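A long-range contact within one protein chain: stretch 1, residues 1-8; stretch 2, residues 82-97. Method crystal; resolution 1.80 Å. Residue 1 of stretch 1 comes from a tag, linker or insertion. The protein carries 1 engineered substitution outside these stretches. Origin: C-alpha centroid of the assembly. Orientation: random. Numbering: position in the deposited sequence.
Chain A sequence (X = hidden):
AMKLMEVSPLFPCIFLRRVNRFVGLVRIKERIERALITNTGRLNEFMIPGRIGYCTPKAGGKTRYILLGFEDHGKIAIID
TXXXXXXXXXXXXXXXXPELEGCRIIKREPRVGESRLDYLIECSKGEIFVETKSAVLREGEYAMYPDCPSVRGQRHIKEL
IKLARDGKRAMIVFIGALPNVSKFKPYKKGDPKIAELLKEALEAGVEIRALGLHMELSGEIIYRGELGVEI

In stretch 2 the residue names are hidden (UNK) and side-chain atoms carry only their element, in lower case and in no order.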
# COMPACT_ATOMS: atom_id res chain seq x y z
N ALA A 1 7.85 -13.04 11.49
CA ALA A 1 8.38 -11.96 10.63
C ALA A 1 9.52 -12.47 9.77
O ALA A 1 10.27 -13.35 10.19
CB ALA A 1 8.84 -10.77 11.47
N MET A 2 9.64 -11.92 8.57
CA MET A 2 10.76 -12.22 7.69
C MET A 2 11.11 -11.04 6.78
O MET A 2 10.26 -10.18 6.51
CB MET A 2 10.52 -13.53 6.89
CG MET A 2 9.37 -13.53 5.91
SD MET A 2 8.87 -15.22 5.46
CE MET A 2 10.41 -15.90 4.85
N LYS A 3 12.36 -10.98 6.33
CA LYS A 3 12.82 -9.88 5.47
C LYS A 3 12.47 -10.08 4.00
O LYS A 3 12.65 -11.17 3.47
CB LYS A 3 14.32 -9.69 5.66
CG LYS A 3 14.94 -8.71 4.68
CD LYS A 3 16.24 -8.15 5.22
CE LYS A 3 17.41 -9.05 4.91
NZ LYS A 3 18.68 -8.36 5.19
N LEU A 4 11.98 -9.03 3.34
CA LEU A 4 11.64 -9.11 1.93
C LEU A 4 12.71 -8.51 1.04
O LEU A 4 13.00 -9.04 -0.03
CB LEU A 4 10.34 -8.35 1.62
CG LEU A 4 9.02 -8.87 2.16
CD1 LEU A 4 7.88 -7.98 1.71
CD2 LEU A 4 8.79 -10.34 1.74
N MET A 5 13.24 -7.35 1.46
CA MET A 5 14.12 -6.55 0.63
C MET A 5 14.73 -5.42 1.50
O MET A 5 14.39 -5.29 2.67
CB MET A 5 13.38 -5.92 -0.55
CG MET A 5 12.08 -5.17 -0.19
SD MET A 5 11.26 -4.38 -1.58
CE MET A 5 12.42 -3.08 -2.02
N GLU A 6 15.60 -4.63 0.88
CA GLU A 6 16.29 -3.53 1.53
C GLU A 6 16.25 -2.31 0.65
O GLU A 6 16.38 -2.41 -0.58
CB GLU A 6 17.74 -3.92 1.81
CG GLU A 6 17.91 -5.11 2.73
CD GLU A 6 19.32 -5.64 2.76
OE1 GLU A 6 20.12 -5.34 1.83
OE2 GLU A 6 19.63 -6.38 3.71
N VAL A 7 16.10 -1.15 1.27
CA VAL A 7 16.17 0.12 0.58
C VAL A 7 17.44 0.83 1.04
O VAL A 7 17.66 1.02 2.23
CB VAL A 7 14.93 0.98 0.91
CG1 VAL A 7 15.09 2.41 0.37
CG2 VAL A 7 13.68 0.32 0.36
N SER A 8 18.27 1.21 0.08
CA SER A 8 19.52 1.91 0.34
C SER A 8 19.78 2.97 -0.76
O SER A 8 19.53 2.69 -1.93
CB SER A 8 20.66 0.87 0.33
OG SER A 8 21.85 1.44 0.85
N UNK A 82 4.49 2.79 -4.47
CA UNK A 82 5.44 2.08 -5.32
C UNK A 82 6.30 1.09 -4.53
O UNK A 82 6.47 -0.06 -4.98
n UNK A 82 6.13 7.28 -10.42
c UNK A 82 6.67 6.68 -9.37
n UNK A 82 6.16 5.54 -8.92
c UNK A 82 6.35 3.04 -6.10
c UNK A 82 6.69 4.79 -7.78
c UNK A 82 5.68 3.81 -7.19
n UNK A 82 7.72 7.23 -8.76
N UNK A 83 6.80 1.51 -3.36
CA UNK A 83 7.57 0.66 -2.51
C UNK A 83 6.68 -0.47 -1.98
O UNK A 83 7.10 -1.63 -1.96
c UNK A 83 8.19 1.45 -1.33
c UNK A 83 9.11 0.68 -0.39
c UNK A 83 9.85 1.64 0.57
c UNK A 83 10.12 -0.23 -1.11
N UNK A 84 5.49 -0.12 -1.51
CA UNK A 84 4.50 -1.15 -1.07
C UNK A 84 4.31 -2.19 -2.17
O UNK A 84 4.36 -3.40 -1.91
c UNK A 84 3.16 0.29 0.57
c UNK A 84 3.16 -0.50 -0.73
o UNK A 84 0.80 0.52 0.16
n UNK A 84 1.67 1.82 1.75
c UNK A 84 1.77 0.91 0.81
N UNK A 85 4.12 -1.73 -3.41
CA UNK A 85 3.98 -2.62 -4.55
C UNK A 85 5.21 -3.50 -4.77
O UNK A 85 5.09 -4.68 -5.06
N UNK A 86 6.41 -2.93 -4.60
CA UNK A 86 7.66 -3.70 -4.78
C UNK A 86 7.74 -4.80 -3.70
O UNK A 86 8.16 -5.92 -3.99
c UNK A 86 10.54 -1.38 -5.92
c UNK A 86 8.89 -2.80 -4.70
c UNK A 86 9.11 -1.90 -5.91
n UNK A 86 10.59 0.87 -6.97
c UNK A 86 10.85 -0.57 -7.18
N UNK A 87 7.29 -4.45 -2.49
CA UNK A 87 7.23 -5.39 -1.35
C UNK A 87 6.25 -6.53 -1.68
O UNK A 87 6.58 -7.72 -1.52
c UNK A 87 6.80 -4.68 -0.10
N UNK A 88 5.06 -6.17 -2.15
CA UNK A 88 4.12 -7.19 -2.64
C UNK A 88 4.73 -8.11 -3.72
O UNK A 88 4.60 -9.33 -3.65
c UNK A 88 1.41 -7.78 -4.84
c UNK A 88 1.16 -8.38 -2.53
c UNK A 88 -0.09 -9.54 -4.20
c UNK A 88 0.24 -9.34 -2.87
c UNK A 88 1.76 -7.59 -3.51
c UNK A 88 0.51 -8.77 -5.18
c UNK A 88 2.79 -6.56 -3.13
N UNK A 89 5.38 -7.53 -4.72
CA UNK A 89 6.08 -8.27 -5.76
C UNK A 89 7.14 -9.24 -5.20
O UNK A 89 7.31 -10.33 -5.73
o UNK A 89 7.19 -5.12 -8.56
o UNK A 89 5.10 -4.48 -8.58
c UNK A 89 5.58 -6.62 -7.63
c UNK A 89 5.99 -5.32 -8.30
c UNK A 89 6.68 -7.31 -6.80
N UNK A 90 7.81 -8.86 -4.11
CA UNK A 90 8.76 -9.76 -3.48
C UNK A 90 8.05 -10.93 -2.82
O UNK A 90 8.50 -12.08 -2.90
n UNK A 90 13.91 -8.67 -4.94
c UNK A 90 11.79 -8.85 -3.69
c UNK A 90 9.64 -9.00 -2.47
c UNK A 90 10.60 -8.05 -3.17
c UNK A 90 12.65 -7.98 -4.54
N UNK A 91 6.94 -10.62 -2.13
CA UNK A 91 6.08 -11.66 -1.57
C UNK A 91 5.64 -12.68 -2.64
O UNK A 91 5.71 -13.91 -2.42
c UNK A 91 3.79 -12.08 -0.53
c UNK A 91 5.38 -10.36 0.45
c UNK A 91 4.33 -9.52 1.13
c UNK A 91 4.88 -11.04 -0.83
N UNK A 92 5.22 -12.19 -3.81
CA UNK A 92 4.86 -13.07 -4.94
C UNK A 92 6.07 -13.89 -5.44
O UNK A 92 5.97 -15.12 -5.65
c UNK A 92 2.84 -11.65 -5.64
c UNK A 92 3.95 -13.17 -7.37
c UNK A 92 1.78 -12.62 -5.06
c UNK A 92 4.17 -12.29 -6.10
N UNK A 93 7.19 -13.21 -5.61
CA UNK A 93 8.44 -13.83 -6.10
C UNK A 93 8.89 -14.97 -5.20
O UNK A 93 9.22 -16.05 -5.70
c UNK A 93 10.67 -10.90 -7.39
c UNK A 93 9.65 -12.03 -7.45
o UNK A 93 11.79 -11.13 -6.88
c UNK A 93 9.56 -12.80 -6.14
o UNK A 93 10.34 -9.80 -7.88
N UNK A 94 8.88 -14.71 -3.90
CA UNK A 94 9.38 -15.65 -2.89
C UNK A 94 8.32 -16.70 -2.53
O UNK A 94 8.57 -17.59 -1.70
c UNK A 94 9.84 -14.88 -1.65
c UNK A 94 11.12 -14.07 -1.84
n UNK A 94 13.80 -12.61 -1.10
c UNK A 94 11.42 -13.25 -0.60
c UNK A 94 12.41 -12.13 -0.87
N UNK A 95 7.15 -16.57 -3.15
CA UNK A 95 5.96 -17.43 -2.92
C UNK A 95 5.58 -17.55 -1.45
O UNK A 95 5.38 -18.65 -0.94
c UNK A 95 6.54 -18.73 -5.02
c UNK A 95 6.76 -20.10 -5.65
o UNK A 95 5.79 -20.87 -5.78
c UNK A 95 6.18 -18.81 -3.56
o UNK A 95 7.91 -20.41 -6.01
N UNK A 96 5.45 -16.42 -0.77
CA UNK A 96 5.24 -16.42 0.68
C UNK A 96 3.78 -16.49 1.10
O UNK A 96 3.47 -16.64 2.28
c UNK A 96 7.48 -15.15 1.14
c UNK A 96 8.03 -14.01 1.97
c UNK A 96 5.96 -15.24 1.33
c UNK A 96 8.20 -16.49 1.48
N UNK A 97 2.88 -16.36 0.12
CA UNK A 97 1.46 -16.61 0.28
C UNK A 97 1.17 -18.00 -0.31
O UNK A 97 1.21 -18.19 -1.53
c UNK A 97 0.95 -13.75 1.36
c UNK A 97 -0.90 -13.46 -0.32
c UNK A 97 0.65 -15.50 -0.42
c UNK A 97 -0.04 -14.47 0.49
O HOH W 1 15.13 -9.71 -1.84

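Position 82 has three carbons, a nitrogen, then a carbon carrying two more nitrogens. This is Arg 82, extended into solvent and out of reach of stretch 1. Position 83 has four carbons forked at the second; one terminal carbon lies 3.8 Å from Met 5 CE and 3.9 Å from Val 7 CG2. The fork identifies Leu 83, and the atom is its CD1, an apolar tip suited to two apolar neighbours.

At 84 the third of three carbons carries one oxygen and one nitrogen: Gln 84, buried but remote from the strand, its NE2 hydrogen-bonded elsewhere in the structure. Position 85 has no side-chain atoms, so it is Gly 85; stretch 1 leaves room for a CB there and does not account for its absence. Position 86 has four carbons in a row ending in nitrogen. Its CB passes 4.2 Å from Met 5 SD while the end leads away, so Lys 86 lends aliphatic carbon to the contact and keeps its charge exposed.

Position 87 has one carbon, a CB 3.9 Å from Leu 4 CD1, and its carbonyl O is 3.5 Å from the same methyl. This is Ala 87, whose short side chain lets the leucine lie close to the helix backbone. At 88, one carbon leads to a six-carbon ring without a hydroxyl: Phe 88, buried, its CA-to-CB bond pointing away from the strand. Position 89 has three carbons, the third carrying two oxygens: Glu 89, beyond reach of stretch 1.

Position 90 has four carbons in a row ending in nitrogen; one carbon lies 4.1 Å from Met 5 SD and another 3.9 Å from Leu 4 O. It is Lys 90, these atoms being CG and CD, and its flexible aliphatic chain packs along the strand. Position 91 has four carbons forked at the first, one arm two carbons long, and a carbon 3.6 Å from Leu 4 CD2. It is Ile 91, whose CG1 offers apolar surface to an apolar partner. Position 92 has the same pattern, Ile 92, buried but out of reach of stretch 1.

At 93, three carbons end in two oxygens: Glu 93, whose OE1 forms a long salt bridge with Lys 90 NZ at 3.8 Å. Position 94 has four carbons ending in nitrogen, the last carbon 3.3 Å from Leu 4 O. It is Lys 94, long enough for its CE to reach the strand carbonyl. Position 95, three carbons ending in two oxygens, is Glu 95, with positive phi in a Schellman motif. Position 96 has four carbons forked at the second, one tip 3.8 Å from both Met 2 SD and Leu 4 CD2. It is Leu 96, whose CD1 serves two apolar neighbours. Position 97 has the same fork, Leu 97, buried but distant.

The contact is chiefly apolar, with no direct hydrogen bond between the stretches. Leu 4 is its centre, packing against Ala 87, Ile 91 and Leu 96, while Met 5 and Val 7 extend it to Leu 83. One water donates to Leu 4 O, its O 2.9 Å away, and accepts weak bonds from Lys 90 NZ and Lys 94 NZ, giving the strand carbonyl a polar partner.

Stretch 2, residues 82-97: RLQGKAFEKIIEKELL
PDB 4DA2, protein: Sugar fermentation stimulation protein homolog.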